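Local atomic coordinates of TetR family Transcriptional regulator (Streptococcus agalactiae 2603V/R, PDB entry 3KKC), a protein that probably binds DNA as a helix-turn-helix transcriptional regulator of the TetR family and carries a bound nickel ion in the crystal. Residues A16-F21 with K61-D66; I22-E27 with I39-V44; V78-Y83 with R126-T131; L152-H157 with E165-Y170. One frame throughout, in Å; residues are numbered along the deposited sequence.

Contact 1. Residues A16-F21 with K61-D66; sequences AIYNAF and KELCED
Tyr18 brings the phenolic end of its ring against the CD1 methyl of Leu63 and its hydroxyl to the carboxylate of Asp66. The contact belongs to the N-terminal, probable DNA-binding domain of a TetR-type fold, where helix 4-24 crosses helix 57-71, the connecting helix that runs on into the C-terminal core. The two short segments lie nearly at right angles, their axes 82° apart and 11.5 Å away at closest approach, and side chains bridge that wide gap. With CG of Tyr18 anti to the backbone N (chi1 -166°), the ring swings across to the other helix although its CB does not point that way. Leu63 meets two aromatic rings with its two methyls. CD1 lies 3.6 Å from Tyr18 OH and also approaches the ring carbon CZ, while CD2 rests 3.8 Å from CE2 of Phe21. Both rings come to Leu63 at an oblique angle. Phe21 is buried deeper and also packs on Leu59 and Leu60, about one turn before Leu63, and on Ile33. The other side of segment 61-66 faces the C-terminal core, where Cys64 touches Tyr108 and Phe109 of helix 107-129. At the exposed margin, Tyr18 OH donates to Asp66 OD2 at 2.5 Å; OD2 accepts with its anti lone pair, the one pointing away from OD1, and the ring and carboxylate planes are turned 49° apart.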
# COMPACT_ATOMS: atom_id res chain seq x y z
N ALA A 16 -3.02 20.74 25.88
CA ALA A 16 -1.69 20.18 26.15
C ALA A 16 -1.59 18.72 25.71
O ALA A 16 -0.60 18.30 25.11
CB ALA A 16 -1.30 20.31 27.60
N ILE A 17 -2.63 17.96 26.03
CA ILE A 17 -2.74 16.57 25.62
C ILE A 17 -2.78 16.47 24.09
O ILE A 17 -1.96 15.78 23.47
CB ILE A 17 -4.01 15.94 26.22
CG1 ILE A 17 -3.99 16.10 27.75
CG2 ILE A 17 -4.17 14.47 25.77
CD1 ILE A 17 -5.34 15.89 28.38
N TYR A 18 -3.73 17.19 23.49
CA TYR A 18 -3.84 17.26 22.05
C TYR A 18 -2.45 17.46 21.45
O TYR A 18 -1.99 16.63 20.68
CB TYR A 18 -4.76 18.41 21.66
CG TYR A 18 -5.23 18.43 20.22
CD1 TYR A 18 -6.44 17.82 19.86
CD2 TYR A 18 -4.50 19.07 19.22
CE1 TYR A 18 -6.89 17.83 18.57
CE2 TYR A 18 -4.95 19.08 17.91
CZ TYR A 18 -6.15 18.46 17.59
OH TYR A 18 -6.63 18.46 16.29
N ASN A 19 -1.77 18.55 21.82
CA ASN A 19 -0.47 18.87 21.22
C ASN A 19 0.57 17.77 21.49
O ASN A 19 1.40 17.47 20.63
CB ASN A 19 0.05 20.27 21.63
CG ASN A 19 -0.77 21.44 21.00
OD1 ASN A 19 -1.48 21.29 19.99
ND2 ASN A 19 -0.66 22.61 21.63
N ALA A 20 0.52 17.17 22.68
CA ALA A 20 1.42 16.06 23.02
C ALA A 20 1.24 14.86 22.09
O ALA A 20 2.20 14.25 21.63
CB ALA A 20 1.21 15.63 24.46
N PHE A 21 -0.01 14.54 21.82
CA PHE A 21 -0.36 13.44 20.93
C PHE A 21 0.21 13.67 19.53
O PHE A 21 0.75 12.76 18.91
CB PHE A 21 -1.88 13.32 20.89
CG PHE A 21 -2.39 12.21 20.02
CD1 PHE A 21 -2.07 10.89 20.30
CD2 PHE A 21 -3.24 12.49 18.97
CE1 PHE A 21 -2.55 9.88 19.52
CE2 PHE A 21 -3.74 11.47 18.18
CZ PHE A 21 -3.39 10.17 18.44
N LYS A 61 -9.35 9.94 16.28
CA LYS A 61 -10.61 10.29 15.66
C LYS A 61 -10.77 11.82 15.59
O LYS A 61 -10.78 12.41 14.51
CB LYS A 61 -11.76 9.61 16.41
CG LYS A 61 -13.17 10.10 16.11
CD LYS A 61 -13.97 10.11 17.43
CE LYS A 61 -15.47 10.30 17.23
NZ LYS A 61 -15.97 9.43 16.12
N GLU A 62 -10.86 12.47 16.76
CA GLU A 62 -10.82 13.93 16.84
C GLU A 62 -9.75 14.56 15.94
O GLU A 62 -10.08 15.37 15.07
CB GLU A 62 -10.58 14.38 18.28
CG GLU A 62 -11.76 14.18 19.20
CD GLU A 62 -11.73 15.13 20.37
OE1 GLU A 62 -10.83 16.01 20.39
OE2 GLU A 62 -12.60 15.01 21.26
N LEU A 63 -8.48 14.19 16.14
CA LEU A 63 -7.40 14.69 15.29
C LEU A 63 -7.78 14.63 13.80
O LEU A 63 -8.06 15.66 13.21
CB LEU A 63 -6.07 13.97 15.58
CG LEU A 63 -4.89 14.37 14.69
CD1 LEU A 63 -4.69 15.85 14.73
CD2 LEU A 63 -3.59 13.66 15.09
N CYS A 64 -7.77 13.45 13.20
CA CYS A 64 -8.33 13.24 11.85
C CYS A 64 -9.55 14.11 11.55
O CYS A 64 -9.61 14.79 10.52
CB CYS A 64 -8.75 11.77 11.66
SG CYS A 64 -7.38 10.64 11.64
N GLU A 65 -10.53 14.07 12.43
CA GLU A 65 -11.73 14.86 12.23
C GLU A 65 -11.34 16.31 11.90
O GLU A 65 -11.74 16.84 10.87
CB GLU A 65 -12.63 14.77 13.46
CG GLU A 65 -13.81 15.70 13.42
CD GLU A 65 -14.99 15.18 14.20
OE1 GLU A 65 -14.81 14.35 15.13
OE2 GLU A 65 -16.12 15.62 13.87
N ASP A 66 -10.52 16.90 12.79
CA ASP A 66 -9.91 18.24 12.64
C ASP A 66 -9.05 18.37 11.38
O ASP A 66 -9.23 19.30 10.62
CB ASP A 66 -8.99 18.56 13.83
CG ASP A 66 -9.74 18.92 15.09
OD1 ASP A 66 -10.94 19.26 15.01
OD2 ASP A 66 -9.12 18.86 16.17

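Contact 2. Residues I22-E27 with I39-V44; sequences ISLLQE and IGLANV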
# COMPACT_ATOMS: atom_id res chain seq x y z
N ILE A 22 0.12 14.90 19.03
CA ILE A 22 0.66 15.26 17.73
C ILE A 22 2.19 15.16 17.69
O ILE A 22 2.76 14.62 16.74
CB ILE A 22 0.18 16.67 17.31
CG1 ILE A 22 -1.33 16.63 17.00
CG2 ILE A 22 0.95 17.19 16.10
CD1 ILE A 22 -1.87 17.96 16.53
N SER A 23 2.85 15.68 18.71
CA SER A 23 4.30 15.71 18.74
C SER A 23 4.84 14.30 18.78
O SER A 23 5.91 14.03 18.25
CB SER A 23 4.79 16.54 19.95
OG SER A 23 6.00 16.04 20.53
N LEU A 24 4.10 13.41 19.42
CA LEU A 24 4.51 12.02 19.57
C LEU A 24 4.22 11.22 18.31
O LEU A 24 4.79 10.15 18.08
CB LEU A 24 3.77 11.36 20.74
CG LEU A 24 4.34 11.62 22.13
CD1 LEU A 24 3.32 11.23 23.21
CD2 LEU A 24 5.67 10.88 22.29
N LEU A 25 3.30 11.74 17.50
CA LEU A 25 2.93 11.12 16.25
C LEU A 25 3.90 11.56 15.16
O LEU A 25 3.74 11.21 14.00
CB LEU A 25 1.52 11.55 15.89
CG LEU A 25 0.34 10.58 15.89
CD1 LEU A 25 0.54 9.44 16.86
CD2 LEU A 25 -0.92 11.37 16.19
N GLN A 26 4.90 12.36 15.53
CA GLN A 26 5.92 12.78 14.58
C GLN A 26 7.05 11.75 14.60
O GLN A 26 7.75 11.55 13.61
CB GLN A 26 6.44 14.19 14.93
CG GLN A 26 6.52 15.14 13.72
CD GLN A 26 6.52 16.62 14.09
OE1 GLN A 26 7.08 17.01 15.12
NE2 GLN A 26 5.88 17.44 13.25
N GLU A 27 7.20 11.08 15.75
CA GLU A 27 8.26 10.11 15.96
C GLU A 27 7.77 8.67 16.00
O GLU A 27 8.58 7.75 15.87
CB GLU A 27 8.96 10.39 17.29
CG GLU A 27 9.20 11.86 17.60
CD GLU A 27 10.35 12.43 16.81
OE1 GLU A 27 10.48 12.09 15.61
OE2 GLU A 27 11.12 13.23 17.38
N ILE A 39 0.94 11.46 28.56
CA ILE A 39 1.04 12.22 29.81
C ILE A 39 2.43 12.80 30.01
O ILE A 39 2.58 13.98 30.30
CB ILE A 39 0.70 11.32 31.00
CG1 ILE A 39 -0.71 10.75 30.85
CG2 ILE A 39 0.92 12.08 32.33
CD1 ILE A 39 -0.85 9.36 31.43
N GLY A 40 3.45 11.94 29.87
CA GLY A 40 4.84 12.31 30.05
C GLY A 40 5.23 13.60 29.36
O GLY A 40 6.22 14.23 29.72
N LEU A 41 4.44 13.98 28.36
CA LEU A 41 4.60 15.28 27.74
C LEU A 41 3.58 16.29 28.26
O LEU A 41 3.94 17.40 28.63
CB LEU A 41 4.50 15.19 26.22
CG LEU A 41 5.70 14.57 25.50
CD1 LEU A 41 5.53 14.76 23.99
CD2 LEU A 41 6.99 15.21 26.00
N ALA A 42 2.31 15.90 28.28
CA ALA A 42 1.24 16.81 28.70
C ALA A 42 1.40 17.31 30.14
O ALA A 42 0.95 18.41 30.50
CB ALA A 42 -0.13 16.16 28.50
N ASN A 43 2.05 16.49 30.97
CA ASN A 43 2.28 16.84 32.36
C ASN A 43 0.98 16.83 33.12
O ASN A 43 0.89 17.39 34.22
CB ASN A 43 2.93 18.21 32.46
CG ASN A 43 4.34 18.21 31.94
OD1 ASN A 43 5.15 17.36 32.31
ND2 ASN A 43 4.66 19.19 31.07
N VAL A 44 -0.03 16.21 32.53
CA VAL A 44 -1.30 16.05 33.21
C VAL A 44 -1.50 14.57 33.54
O VAL A 44 -1.23 13.71 32.71
CB VAL A 44 -2.47 16.59 32.36
CG1 VAL A 44 -2.70 15.70 31.15
CG2 VAL A 44 -3.73 16.70 33.20
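Leu24 and Leu41 meet tip to tip because each sets its CG beside its own backbone N and opposite its carbonyl carbon, with chi1 of -82° and -74°. In Leu41 the chain then runs on extended, which makes CD1 the leading atom. That methyl comes at Leu24 CG from its hydrogen side, 3.8 Å from CG and about 4.2 Å from both Leu24 methyls, CD1 and CD2. The same Leu41 CD1 lies 3.7 Å from Ser23 OG, a plain van der Waals approach at the margin of the patch. The contact is small and made of van der Waals contacts, with Leu41 supplying about half of it from an exposed position near the protein surface. Both helices are close to their ends here. Beyond Leu24 the backbone loosens into weak hydrogen bonds, and Leu24 O accepts from Asn28 ND2. On the other side, helix 35-42 ends at Ala42; Asn43, with a positive phi of 69°, turns the chain away while its N still bonds to Ile39 O at 2.7 Å. Segment 39-44 falls within the predicted helix-turn-helix, 34-53, in which helix 35-42 is the first of the two helices and its end begins the turn. Leu41 also rests on Ala20, and Ala42 and Val44 on Ile17, so helix 35-42 packs against the C-terminal half of helix 4-24, while Leu25 and Ile22 turn to Leu63 of helix 57-71.

Contact 3. Residues V78-Y83 with R126-T131; sequences VTFEEY and REEYIT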
# COMPACT_ATOMS: atom_id res chain seq x y z
N VAL A 78 -11.58 28.79 -4.23
CA VAL A 78 -10.35 28.68 -5.00
C VAL A 78 -10.59 27.79 -6.22
O VAL A 78 -11.66 27.21 -6.38
CB VAL A 78 -9.21 28.11 -4.13
CG1 VAL A 78 -8.82 29.10 -3.03
CG2 VAL A 78 -9.61 26.74 -3.54
N THR A 79 -9.59 27.70 -7.09
CA THR A 79 -9.67 26.78 -8.21
C THR A 79 -9.43 25.39 -7.68
O THR A 79 -8.85 25.21 -6.60
CB THR A 79 -8.61 27.09 -9.28
OG1 THR A 79 -7.33 26.60 -8.84
CG2 THR A 79 -8.53 28.58 -9.52
N PHE A 80 -9.86 24.39 -8.45
CA PHE A 80 -9.61 23.01 -8.07
C PHE A 80 -8.16 22.78 -7.65
O PHE A 80 -7.93 22.17 -6.61
CB PHE A 80 -9.99 22.05 -9.20
CG PHE A 80 -9.73 20.60 -8.87
CD1 PHE A 80 -10.41 19.98 -7.82
CD2 PHE A 80 -8.81 19.85 -9.58
CE1 PHE A 80 -10.17 18.65 -7.51
CE2 PHE A 80 -8.57 18.52 -9.28
CZ PHE A 80 -9.25 17.92 -8.24
N GLU A 81 -7.20 23.24 -8.44
CA GLU A 81 -5.79 22.95 -8.18
C GLU A 81 -5.12 23.83 -7.12
O GLU A 81 -4.08 23.44 -6.58
CB GLU A 81 -4.96 22.97 -9.47
CG GLU A 81 -5.22 24.17 -10.37
CD GLU A 81 -5.94 23.77 -11.65
OE1 GLU A 81 -7.00 24.36 -11.96
OE2 GLU A 81 -5.44 22.85 -12.33
N GLU A 82 -5.70 24.99 -6.81
CA GLU A 82 -5.29 25.72 -5.61
C GLU A 82 -5.61 24.85 -4.38
O GLU A 82 -4.81 24.72 -3.45
CB GLU A 82 -6.02 27.07 -5.51
CG GLU A 82 -5.50 28.14 -6.46
CD GLU A 82 -6.16 29.51 -6.27
OE1 GLU A 82 -5.82 30.46 -7.03
OE2 GLU A 82 -7.02 29.66 -5.37
N TYR A 83 -6.79 24.25 -4.42
CA TYR A 83 -7.28 23.32 -3.41
C TYR A 83 -6.35 22.09 -3.24
O TYR A 83 -6.00 21.70 -2.12
CB TYR A 83 -8.67 22.90 -3.88
CG TYR A 83 -9.50 22.03 -2.98
CD1 TYR A 83 -10.41 22.59 -2.08
CD2 TYR A 83 -9.44 20.63 -3.08
CE1 TYR A 83 -11.20 21.78 -1.29
CE2 TYR A 83 -10.25 19.81 -2.30
CZ TYR A 83 -11.12 20.38 -1.40
OH TYR A 83 -11.91 19.57 -0.61
N ARG A 126 -12.30 13.87 -11.82
CA ARG A 126 -12.91 13.08 -12.88
C ARG A 126 -13.40 14.00 -13.99
O ARG A 126 -12.96 13.91 -15.13
CB ARG A 126 -14.12 12.32 -12.32
CG ARG A 126 -14.34 10.95 -12.91
CD ARG A 126 -14.01 10.93 -14.36
NE ARG A 126 -15.06 10.27 -15.14
CZ ARG A 126 -15.34 10.57 -16.41
NH1 ARG A 126 -14.66 11.53 -17.04
NH2 ARG A 126 -16.30 9.92 -17.04
N GLU A 127 -14.32 14.89 -13.62
CA GLU A 127 -15.06 15.69 -14.57
C GLU A 127 -14.12 16.64 -15.31
O GLU A 127 -14.38 17.03 -16.44
CB GLU A 127 -16.17 16.46 -13.82
CG GLU A 127 -16.52 17.84 -14.37
CD GLU A 127 -17.14 18.75 -13.31
OE1 GLU A 127 -18.33 19.13 -13.46
OE2 GLU A 127 -16.44 19.10 -12.32
N GLU A 128 -13.00 16.95 -14.69
CA GLU A 128 -12.19 18.07 -15.13
C GLU A 128 -10.90 17.64 -15.82
O GLU A 128 -10.33 18.41 -16.59
CB GLU A 128 -11.87 18.96 -13.94
CG GLU A 128 -11.79 20.41 -14.26
CD GLU A 128 -12.03 21.25 -13.02
OE1 GLU A 128 -13.16 21.20 -12.48
OE2 GLU A 128 -11.07 21.95 -12.61
N TYR A 129 -10.42 16.43 -15.55
CA TYR A 129 -9.13 16.01 -16.12
C TYR A 129 -9.22 14.83 -17.09
O TYR A 129 -8.31 14.61 -17.90
CB TYR A 129 -8.10 15.75 -15.00
CG TYR A 129 -7.64 17.03 -14.41
CD1 TYR A 129 -8.50 17.78 -13.63
CD2 TYR A 129 -6.37 17.53 -14.67
CE1 TYR A 129 -8.12 18.97 -13.09
CE2 TYR A 129 -5.98 18.75 -14.14
CZ TYR A 129 -6.86 19.46 -13.34
OH TYR A 129 -6.53 20.67 -12.78
N ILE A 130 -10.32 14.10 -17.02
CA ILE A 130 -10.51 12.93 -17.86
C ILE A 130 -11.58 13.23 -18.88
O ILE A 130 -12.75 13.37 -18.54
CB ILE A 130 -10.95 11.72 -17.03
CG1 ILE A 130 -9.94 11.45 -15.91
CG2 ILE A 130 -11.16 10.50 -17.93
CD1 ILE A 130 -8.54 11.25 -16.40
N THR A 131 -11.18 13.31 -20.14
CA THR A 131 -12.09 13.75 -21.18
C THR A 131 -12.73 12.60 -21.96
O THR A 131 -13.90 12.69 -22.34
CB THR A 131 -11.39 14.74 -22.14
OG1 THR A 131 -12.09 15.98 -22.10
CG2 THR A 131 -11.37 14.20 -23.56
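Phe80 and Glu81 of helix 80-93 receive the side chains of Tyr129 and Glu128 from the end of helix 107-129. Thr79, just before them, is the N-cap: its OG1 accepts from Glu82 N at 3.1 Å with an angle of 160°, closing the first turn of helix 80-93. Phe80 comes next and is the buried member. Its CG lies anti to the backbone N, which turns the ring toward helix 107-129, where CD2 sits 3.7 Å from CE1 of Tyr129. The two rings are oblique, with centroids 5.9 Å apart and planes at 51°. Further back, CB of Phe80 lies 3.6 Å from Glu128 OE2, the carboxylate passing alongside the phenylalanine stem. The Phe80 side chain also packs on Arg124 and Leu125. Glu81 follows; it takes chi1 47°, its CG flanked by backbone N and C, and a bend at chi2 folds the carboxylate back over the helix end. OE2 thereby reaches the edge of the Tyr129 ring, near its plane, 2.5 Å from OH. Tyr83, one turn further along, faces Asp120 and Val121 of the same partner helix, and its OH bonds to Phe72 O. Where the start of helix 80-93 meets the end of helix 107-129 in the TetR-type C-terminal core, Glu81 OE1 and Glu128 OE2 approach to 4.8 Å, a pairing of like charges probably eased by the salt bridge from Glu128 OE1 to Arg124 NH1.

Contact 4. Residues L152-H157 with E165-Y170; sequences LKWWLH and EDLLKY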
# COMPACT_ATOMS: atom_id res chain seq x y z
N LEU A 152 1.80 10.83 -3.77
CA LEU A 152 1.96 11.55 -2.51
C LEU A 152 2.91 10.88 -1.51
O LEU A 152 3.89 11.49 -1.08
CB LEU A 152 0.57 11.77 -1.89
CG LEU A 152 0.55 12.26 -0.46
CD1 LEU A 152 1.50 13.41 -0.32
CD2 LEU A 152 -0.86 12.68 -0.09
N LYS A 153 2.66 9.61 -1.16
CA LYS A 153 3.57 8.87 -0.28
C LYS A 153 5.00 8.91 -0.80
O LYS A 153 5.94 9.10 -0.04
CB LYS A 153 3.15 7.40 -0.10
CG LYS A 153 2.06 7.16 0.92
CD LYS A 153 1.32 5.87 0.61
CE LYS A 153 1.52 4.80 1.69
NZ LYS A 153 1.93 3.49 1.10
N TRP A 154 5.16 8.69 -2.09
CA TRP A 154 6.49 8.58 -2.67
C TRP A 154 7.24 9.92 -2.47
O TRP A 154 8.42 9.96 -2.08
CB TRP A 154 6.39 8.16 -4.15
CG TRP A 154 7.63 8.45 -4.92
CD1 TRP A 154 8.72 7.65 -5.05
CD2 TRP A 154 7.93 9.66 -5.65
NE1 TRP A 154 9.68 8.28 -5.82
CE2 TRP A 154 9.22 9.52 -6.20
CE3 TRP A 154 7.23 10.85 -5.90
CZ2 TRP A 154 9.85 10.53 -6.99
CZ3 TRP A 154 7.85 11.88 -6.69
CH2 TRP A 154 9.15 11.69 -7.22
N TRP A 155 6.52 11.01 -2.72
CA TRP A 155 7.05 12.37 -2.62
C TRP A 155 7.50 12.67 -1.18
O TRP A 155 8.55 13.25 -0.95
CB TRP A 155 5.96 13.34 -3.09
CG TRP A 155 6.27 14.81 -3.01
CD1 TRP A 155 7.33 15.46 -3.58
CD2 TRP A 155 5.49 15.82 -2.35
NE1 TRP A 155 7.26 16.80 -3.30
CE2 TRP A 155 6.14 17.05 -2.55
CE3 TRP A 155 4.30 15.80 -1.61
CZ2 TRP A 155 5.64 18.25 -2.04
CZ3 TRP A 155 3.80 16.99 -1.11
CH2 TRP A 155 4.47 18.20 -1.33
N LEU A 156 6.70 12.23 -0.22
CA LEU A 156 7.02 12.44 1.19
C LEU A 156 8.25 11.64 1.66
O LEU A 156 8.94 12.06 2.60
CB LEU A 156 5.78 12.14 2.07
CG LEU A 156 4.59 13.10 1.86
CD1 LEU A 156 3.31 12.58 2.50
CD2 LEU A 156 4.88 14.50 2.39
N HIS A 157 8.54 10.50 1.03
CA HIS A 157 9.74 9.73 1.36
C HIS A 157 10.95 10.37 0.73
O HIS A 157 12.09 10.01 1.03
CB HIS A 157 9.68 8.29 0.83
CG HIS A 157 8.73 7.40 1.56
ND1 HIS A 157 7.51 7.03 1.04
CD2 HIS A 157 8.85 6.76 2.75
CE1 HIS A 157 6.90 6.22 1.89
NE2 HIS A 157 7.69 6.04 2.93
N GLU A 165 3.79 22.46 -6.40
CA GLU A 165 3.23 22.77 -7.71
C GLU A 165 3.81 21.89 -8.84
O GLU A 165 3.08 21.43 -9.71
CB GLU A 165 3.38 24.27 -8.02
CG GLU A 165 4.31 24.99 -7.05
CD GLU A 165 3.55 25.77 -5.99
OE1 GLU A 165 4.13 25.98 -4.90
OE2 GLU A 165 2.39 26.18 -6.25
N ASP A 166 5.12 21.67 -8.82
CA ASP A 166 5.72 20.69 -9.71
C ASP A 166 5.06 19.30 -9.59
O ASP A 166 4.69 18.69 -10.59
CB ASP A 166 7.23 20.60 -9.46
CG ASP A 166 7.99 21.76 -10.10
OD1 ASP A 166 7.37 22.47 -10.92
OD2 ASP A 166 9.19 21.95 -9.79
N LEU A 167 4.92 18.80 -8.38
CA LEU A 167 4.33 17.48 -8.20
C LEU A 167 2.87 17.45 -8.67
O LEU A 167 2.42 16.48 -9.30
CB LEU A 167 4.42 17.01 -6.75
CG LEU A 167 3.88 15.60 -6.49
CD1 LEU A 167 5.00 14.52 -6.36
CD2 LEU A 167 2.94 15.58 -5.29
N LEU A 168 2.12 18.50 -8.35
CA LEU A 168 0.73 18.56 -8.77
C LEU A 168 0.65 18.54 -10.30
O LEU A 168 -0.28 18.01 -10.90
CB LEU A 168 0.05 19.81 -8.25
CG LEU A 168 -1.41 19.86 -8.69
CD1 LEU A 168 -2.19 18.69 -8.06
CD2 LEU A 168 -2.03 21.21 -8.38
N LYS A 169 1.67 19.13 -10.91
CA LYS A 169 1.76 19.25 -12.35
C LYS A 169 2.04 17.89 -12.98
O LYS A 169 1.26 17.39 -13.80
CB LYS A 169 2.89 20.24 -12.70
CG LYS A 169 3.38 20.19 -14.14
CD LYS A 169 4.69 20.96 -14.30
CE LYS A 169 5.09 21.07 -15.77
NZ LYS A 169 6.48 21.60 -15.94
N TYR A 170 3.17 17.30 -12.60
CA TYR A 170 3.59 16.01 -13.11
C TYR A 170 2.54 14.93 -12.86
O TYR A 170 2.44 13.96 -13.60
CB TYR A 170 4.95 15.62 -12.54
CG TYR A 170 6.04 16.57 -12.99
CD1 TYR A 170 6.12 16.95 -14.32
CD2 TYR A 170 6.97 17.08 -12.09
CE1 TYR A 170 7.11 17.83 -14.76
CE2 TYR A 170 7.97 17.96 -12.52
CZ TYR A 170 8.03 18.33 -13.86
OH TYR A 170 9.01 19.21 -14.32
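Leu167 is held between two tryptophans, one meeting it with a face and the other with an edge. Its CD2 lies over the six-membered ring of Trp155, 4.3 Å from the centroid and 28° off the ring normal, a CH-pi contact displaced toward the rim. CD1 sits nearer the root of the same indole, 3.6 Å from CG and equally close to CB. That methyl also reaches the edge of Trp154, in the plane of its ring, 3.9 Å from CZ3. Neighbouring positions on helix 137-157 send out both indoles with CG anti to the backbone N, and the helix step together with chi2, 87° in Trp154 and 56° in Trp155, sets the ring planes at different angles. Helices 137-157 and 164-175 form a helical hairpin, and in TetR-type regulators the last two helices of each subunit commonly build a four-helix dimer interface. Here Leu167 packs on Phe139 of the second subunit and Trp154 on Gln142 of that subunit. The turn between the helices helps to hold the rotation of Trp155: NE1 donates to Met162 O, and Lys161 makes a cation-pi contact with the indole. Met162 also packs on Trp154 and Leu167. At the CE3 edge of Trp155, in its plane, lies Leu152 CD1, one turn earlier on the same helix. Just before helix 164-175, Thr163 OG1 accepts from Asp166 N in its first turn.

Along the chain, contact 2 opens and closes within the span of contact 1, and contacts 3 and 4 follow in series. Contacts 1 and 2 share helix 4-24 in the probable DNA-binding domain; their centres are 10 Å apart, and they touch by side-chain packing. Contacts 3 and 4, centres 17 Å apart, lie in the C-terminal region and meet where Leu168 packs on Glu81. Contact 1 lies about 31 Å from contact 3 and 26 Å from contact 4, centre to centre. Helix 57-71 runs from contact 1 toward the core and carries His70, which binds nickel with His86 and His90 of helix 80-93, so the nickel site joins helix 57-71 to helix 80-93.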